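Local atomic coordinates of putative metal-dependent hydrolase (Bacillus subtilis, PDB entry 6KNS), a protein that is a zinc- and calcium-binding metallo-beta-lactamase fold protein, probably a hydrolase and perhaps, as in its RNase Z-like relatives, one that acts on nucleic acid. Residues 202-216 with 228-242. Residues are numbered along the deposited sequence; the frame is centred on the assembly and turned at random.
With CA (calcium ion), chain E.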
loop_
_atom_site.group_PDB
_atom_site.type_symbol
_atom_site.label_atom_id
_atom_site.label_comp_id
_atom_site.label_asym_id
_atom_site.label_seq_id
_atom_site.Cartn_x
_atom_site.Cartn_y
_atom_site.Cartn_z
ATOM N N GLY A 202 0.879 13.277 26.115
ATOM C CA GLY A 202 1.635 13.371 27.358
ATOM C C GLY A 202 0.763 13.199 28.588
ATOM O O GLY A 202 1.147 12.562 29.577
ATOM N N ARG A 203 -0.418 13.788 28.515
ATOM C CA ARG A 203 -1.338 13.776 29.620
ATOM C C ARG A 203 -1.771 12.356 29.907
ATOM O O ARG A 203 -1.826 11.946 31.064
ATOM C CB ARG A 203 -2.545 14.647 29.290
ATOM C CG ARG A 203 -3.621 14.565 30.357
ATOM C CD ARG A 203 -4.690 15.620 30.173
ATOM N NE ARG A 203 -5.567 15.656 31.360
ATOM C CZ ARG A 203 -6.792 16.162 31.403
ATOM N NH1 ARG A 203 -7.360 16.672 30.323
ATOM N NH2 ARG A 203 -7.463 16.140 32.554
ATOM N N ILE A 204 -2.033 11.590 28.852
ATOM C CA ILE A 204 -2.455 10.195 29.022
ATOM C C ILE A 204 -1.359 9.379 29.681
ATOM O O ILE A 204 -1.613 8.700 30.681
ATOM C CB ILE A 204 -2.911 9.505 27.736
ATOM C CG1 ILE A 204 -4.162 10.178 27.152
ATOM C CG2 ILE A 204 -3.243 8.082 28.044
ATOM C CD1 ILE A 204 -4.436 9.873 25.622
ATOM N N ALA A 205 -0.142 9.481 29.165
ATOM C CA ALA A 205 0.991 8.754 29.726
ATOM C C ALA A 205 1.154 9.151 31.210
ATOM O O ALA A 205 1.395 8.308 32.077
ATOM C CB ALA A 205 2.243 9.080 28.947
ATOM N N LYS A 206 1.000 10.441 31.488
ATOM C CA LYS A 206 1.216 10.954 32.845
ATOM C C LYS A 206 0.185 10.385 33.801
ATOM O O LYS A 206 0.539 9.718 34.767
ATOM C CB LYS A 206 1.171 12.487 32.898
ATOM C CG LYS A 206 1.136 13.028 34.331
ATOM C CD LYS A 206 1.190 14.538 34.357
ATOM C CE LYS A 206 1.318 15.035 35.783
ATOM N NZ LYS A 206 0.779 16.409 35.845
ATOM N N GLU A 207 -1.087 10.627 33.512
ATOM C CA GLU A 207 -2.141 10.261 34.462
ATOM C C GLU A 207 -2.351 8.757 34.549
ATOM O O GLU A 207 -2.801 8.267 35.573
ATOM C CB GLU A 207 -3.432 10.985 34.130
ATOM C CG GLU A 207 -3.263 12.465 34.298
ATOM C CD GLU A 207 -4.557 13.216 34.330
ATOM O OE1 GLU A 207 -5.508 12.723 34.973
ATOM O OE2 GLU A 207 -4.624 14.319 33.731
ATOM N N ALA A 208 -1.986 8.031 33.489
ATOM C CA ALA A 208 -2.075 6.560 33.503
ATOM C C ALA A 208 -0.873 5.921 34.216
ATOM O O ALA A 208 -0.880 4.731 34.499
ATOM C CB ALA A 208 -2.176 6.026 32.095
ATOM N N GLY A 209 0.169 6.698 34.480
ATOM C CA GLY A 209 1.452 6.118 34.919
ATOM C C GLY A 209 2.053 5.160 33.886
ATOM O O GLY A 209 2.460 4.075 34.220
ATOM N N ALA A 210 2.078 5.536 32.618
ATOM C CA ALA A 210 2.689 4.683 31.597
ATOM C C ALA A 210 4.200 4.596 31.816
ATOM O O ALA A 210 4.831 5.575 32.191
ATOM C CB ALA A 210 2.369 5.207 30.202
ATOM N N GLY A 211 4.767 3.418 31.591
ATOM C CA GLY A 211 6.198 3.225 31.697
ATOM C C GLY A 211 6.964 4.099 30.722
ATOM O O GLY A 211 8.026 4.619 31.039
ATOM N N GLU A 212 6.447 4.231 29.509
ATOM C CA GLU A 212 7.034 5.133 28.550
ATOM C C GLU A 212 6.042 5.432 27.439
ATOM O O GLU A 212 5.024 4.742 27.327
ATOM C CB GLU A 212 8.331 4.559 27.978
ATOM C CG GLU A 212 8.161 3.434 26.978
ATOM C CD GLU A 212 9.486 2.859 26.526
ATOM O OE1 GLU A 212 10.008 2.038 27.292
ATOM O OE2 GLU A 212 9.972 3.191 25.413
ATOM N N LEU A 213 6.359 6.444 26.636
ATOM C CA LEU A 213 5.456 6.951 25.614
ATOM C C LEU A 213 6.137 6.950 24.242
ATOM O O LEU A 213 7.281 7.398 24.118
ATOM C CB LEU A 213 4.964 8.360 25.987
ATOM C CG LEU A 213 4.060 9.112 25.017
ATOM C CD1 LEU A 213 2.789 8.287 24.736
ATOM C CD2 LEU A 213 3.722 10.520 25.532
ATOM N N LEU A 214 5.419 6.438 23.241
ATOM C CA LEU A 214 5.851 6.436 21.838
ATOM C C LEU A 214 4.842 7.174 20.983
ATOM O O LEU A 214 3.691 6.785 20.908
ATOM C CB LEU A 214 5.997 5.007 21.295
ATOM C CG LEU A 214 6.526 4.868 19.859
ATOM C CD1 LEU A 214 7.995 5.311 19.765
ATOM C CD2 LEU A 214 6.388 3.446 19.349
ATOM N N LEU A 215 5.289 8.247 20.349
ATOM C CA LEU A 215 4.441 9.094 19.567
ATOM C C LEU A 215 4.446 8.628 18.122
ATOM O O LEU A 215 5.498 8.429 17.534
ATOM C CB LEU A 215 4.945 10.541 19.677
ATOM C CG LEU A 215 5.041 11.103 21.109
ATOM C CD1 LEU A 215 5.650 12.533 21.095
ATOM C CD2 LEU A 215 3.678 11.105 21.824
ATOM N N THR A 216 3.270 8.493 17.529
ATOM C CA THR A 216 3.154 7.963 16.183
ATOM C C THR A 216 2.006 8.663 15.397
ATOM O O THR A 216 1.452 9.694 15.828
ATOM C CB THR A 216 3.000 6.424 16.275
ATOM O OG1 THR A 216 3.075 5.852 14.965
ATOM C CG2 THR A 216 1.663 6.015 16.952
ATOM N N ARG A 228 8.143 15.365 20.729
ATOM C CA ARG A 228 8.748 14.810 21.915
ATOM C C ARG A 228 9.003 15.861 23.018
ATOM O O ARG A 228 8.694 15.606 24.188
ATOM C CB ARG A 228 10.065 14.138 21.561
ATOM C CG ARG A 228 10.775 13.576 22.740
ATOM C CD ARG A 228 12.115 12.944 22.362
ATOM N NE ARG A 228 12.832 12.709 23.596
ATOM C CZ ARG A 228 13.451 13.639 24.322
ATOM N NH1 ARG A 228 13.524 14.919 23.921
ATOM N NH2 ARG A 228 14.018 13.275 25.461
ATOM N N LYS A 229 9.565 17.018 22.664
ATOM C CA LYS A 229 9.826 18.048 23.678
ATOM C C LYS A 229 8.531 18.571 24.325
ATOM O O LYS A 229 8.453 18.825 25.544
ATOM C CB LYS A 229 10.564 19.222 23.054
ATOM C CG LYS A 229 11.968 18.917 22.587
ATOM C CD LYS A 229 12.659 20.184 22.041
ATOM C CE LYS A 229 14.007 19.834 21.445
ATOM N NZ LYS A 229 14.647 21.002 20.853
ATOM N N GLU A 230 7.520 18.745 23.491
ATOM C CA GLU A 230 6.206 19.202 23.948
ATOM C C GLU A 230 5.592 18.161 24.870
ATOM O O GLU A 230 5.049 18.510 25.902
ATOM C CB GLU A 230 5.280 19.428 22.741
ATOM C CG GLU A 230 5.634 20.641 21.906
ATOM C CD GLU A 230 5.105 20.554 20.468
ATOM O OE1 GLU A 230 4.224 19.707 20.149
ATOM O OE2 GLU A 230 5.580 21.342 19.632
ATOM N N ALA A 231 5.666 16.876 24.492
ATOM C CA ALA A 231 5.086 15.843 25.354
ATOM C C ALA A 231 5.802 15.802 26.710
ATOM O O ALA A 231 5.161 15.601 27.748
ATOM C CB ALA A 231 5.097 14.475 24.696
ATOM N N LYS A 232 7.115 16.017 26.692
ATOM C CA LYS A 232 7.906 16.025 27.921
ATOM C C LYS A 232 7.580 17.220 28.839
ATOM O O LYS A 232 8.022 17.222 29.968
ATOM C CB LYS A 232 9.430 16.013 27.624
ATOM C CG LYS A 232 9.950 14.823 26.816
ATOM C CD LYS A 232 10.202 13.585 27.632
ATOM C CE LYS A 232 11.351 13.744 28.698
ATOM N NZ LYS A 232 10.811 13.345 30.079
ATOM N N THR A 233 6.844 18.237 28.359
ATOM C CA THR A 233 6.478 19.346 29.253
ATOM C C THR A 233 5.383 18.853 30.183
ATOM O O THR A 233 5.123 19.463 31.182
ATOM C CB THR A 233 5.982 20.598 28.516
ATOM O OG1 THR A 233 4.772 20.305 27.772
ATOM C CG2 THR A 233 7.082 21.110 27.585
ATOM N N VAL A 234 4.750 17.733 29.844
ATOM C CA VAL A 234 3.618 17.192 30.633
ATOM C C VAL A 234 4.026 15.879 31.306
ATOM O O VAL A 234 3.820 15.701 32.491
ATOM C CB VAL A 234 2.371 16.980 29.735
ATOM C CG1 VAL A 234 1.295 16.214 30.482
ATOM C CG2 VAL A 234 1.820 18.354 29.261
ATOM N N PHE A 235 4.670 14.989 30.561
ATOM C CA PHE A 235 5.002 13.664 31.062
ATOM C C PHE A 235 6.478 13.646 31.357
ATOM O O PHE A 235 7.270 14.060 30.525
ATOM C CB PHE A 235 4.606 12.643 30.001
ATOM C CG PHE A 235 5.010 11.233 30.284
ATOM C CD1 PHE A 235 4.555 10.567 31.408
ATOM C CD2 PHE A 235 5.771 10.534 29.367
ATOM C CE1 PHE A 235 4.895 9.220 31.639
ATOM C CE2 PHE A 235 6.116 9.209 29.590
ATOM C CZ PHE A 235 5.675 8.550 30.733
ATOM N N SER A 236 6.846 13.161 32.538
ATOM C CA SER A 236 8.240 13.153 32.963
ATOM C C SER A 236 8.975 11.850 32.642
ATOM O O SER A 236 10.175 11.766 32.857
ATOM C CB SER A 236 8.340 13.441 34.461
ATOM O OG SER A 236 7.999 12.279 35.179
ATOM N N GLY A 237 8.302 10.838 32.108
ATOM C CA GLY A 237 9.025 9.638 31.703
ATOM C C GLY A 237 9.677 9.727 30.302
ATOM O O GLY A 237 9.799 10.796 29.692
ATOM N N GLU A 238 10.099 8.581 29.810
ATOM C CA GLU A 238 10.684 8.486 28.492
ATOM C C GLU A 238 9.643 8.669 27.379
ATOM O O GLU A 238 8.580 8.049 27.394
ATOM C CB GLU A 238 11.350 7.120 28.321
ATOM C CG GLU A 238 12.240 7.031 27.077
ATOM C CD GLU A 238 12.758 5.616 26.818
ATOM O OE1 GLU A 238 12.549 4.721 27.668
ATOM O OE2 GLU A 238 13.334 5.382 25.738
ATOM N N VAL A 239 10.003 9.493 26.394
ATOM C CA VAL A 239 9.203 9.751 25.208
ATOM C C VAL A 239 10.085 9.617 23.942
ATOM O O VAL A 239 11.123 10.302 23.808
ATOM C CB VAL A 239 8.573 11.178 25.224
ATOM C CG1 VAL A 239 7.638 11.365 23.992
ATOM C CG2 VAL A 239 7.805 11.448 26.539
ATOM N N ASN A 240 9.635 8.763 23.020
ATOM C CA ASN A 240 10.265 8.565 21.730
ATOM C C ASN A 240 9.310 8.881 20.580
ATOM O O ASN A 240 8.086 8.861 20.724
ATOM C CB ASN A 240 10.746 7.113 21.598
ATOM C CG ASN A 240 11.802 6.782 22.628
ATOM O OD1 ASN A 240 12.864 7.360 22.603
ATOM N ND2 ASN A 240 11.501 5.886 23.553
ATOM N N ILE A 241 9.912 9.178 19.440
ATOM C CA ILE A 241 9.217 9.369 18.171
ATOM C C ILE A 241 9.315 8.044 17.409
ATOM O O ILE A 241 10.393 7.498 17.231
ATOM C CB ILE A 241 9.877 10.490 17.340
ATOM C CG1 ILE A 241 9.938 11.812 18.148
ATOM C CG2 ILE A 241 9.112 10.733 16.027
ATOM C CD1 ILE A 241 8.583 12.169 18.769
ATOM N N ALA A 242 8.179 7.541 16.957
ATOM C CA ALA A 242 8.096 6.321 16.172
ATOM C C ALA A 242 8.855 6.471 14.830
ATOM O O ALA A 242 8.878 7.548 14.270
ATOM C CB ALA A 242 6.603 5.998 15.891
HETATM CA CA CA E . 14.044 3.070 26.615
HETATM O O HOH W 1 9.094 4.852 23.560
HETATM O O HOH W 2 12.472 2.207 24.907
#
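Leu213 N donates to Glu238 O (2.8 Å), the first of four backbone bonds; Asn240 N to Leu213 O, Leu215 N to Asn240 O and, just past strand 238-241, Ala242 N to Leu215 O follow. Strands 212-216 and 238-241 thus run parallel, 21° apart, as next-to-edge and edge strands of one sheet of the metallo-beta-lactamase sandwich, joined by a beta-alpha-beta crossover through helix 225-231. On the face bearing Glu212, Leu214 and Asn240, the Glu212 and Glu238 side chains run alongside each other, carboxylate planes 38° apart, OE1 to OE1 3.7 Å. Both Glu238 oxygens bind calcium, OE1 at 2.5 Å; a calcium-bound water donates to Glu212 OE2. A second water also donates to this OE2 and accepts from Asn240 ND2, which itself donates to Glu238 OE2 (2.9 Å) from above the carboxylate plane. Glu212 OE1 has a weak bond from Trp248. The other face is apolar: Leu215 CD1 meets Val239 CG1 and Ile241 CD1, while Phe235, its CG anti to the backbone N (chi1 174°), reaches helix 198-208, its ring taking Ala205 CB over one face (CH-pi, 3.6 Å from the centroid) and Gly237 N over the other. Calcium, waters and the Asn240 amide probably offset repulsion between the paired carboxylates.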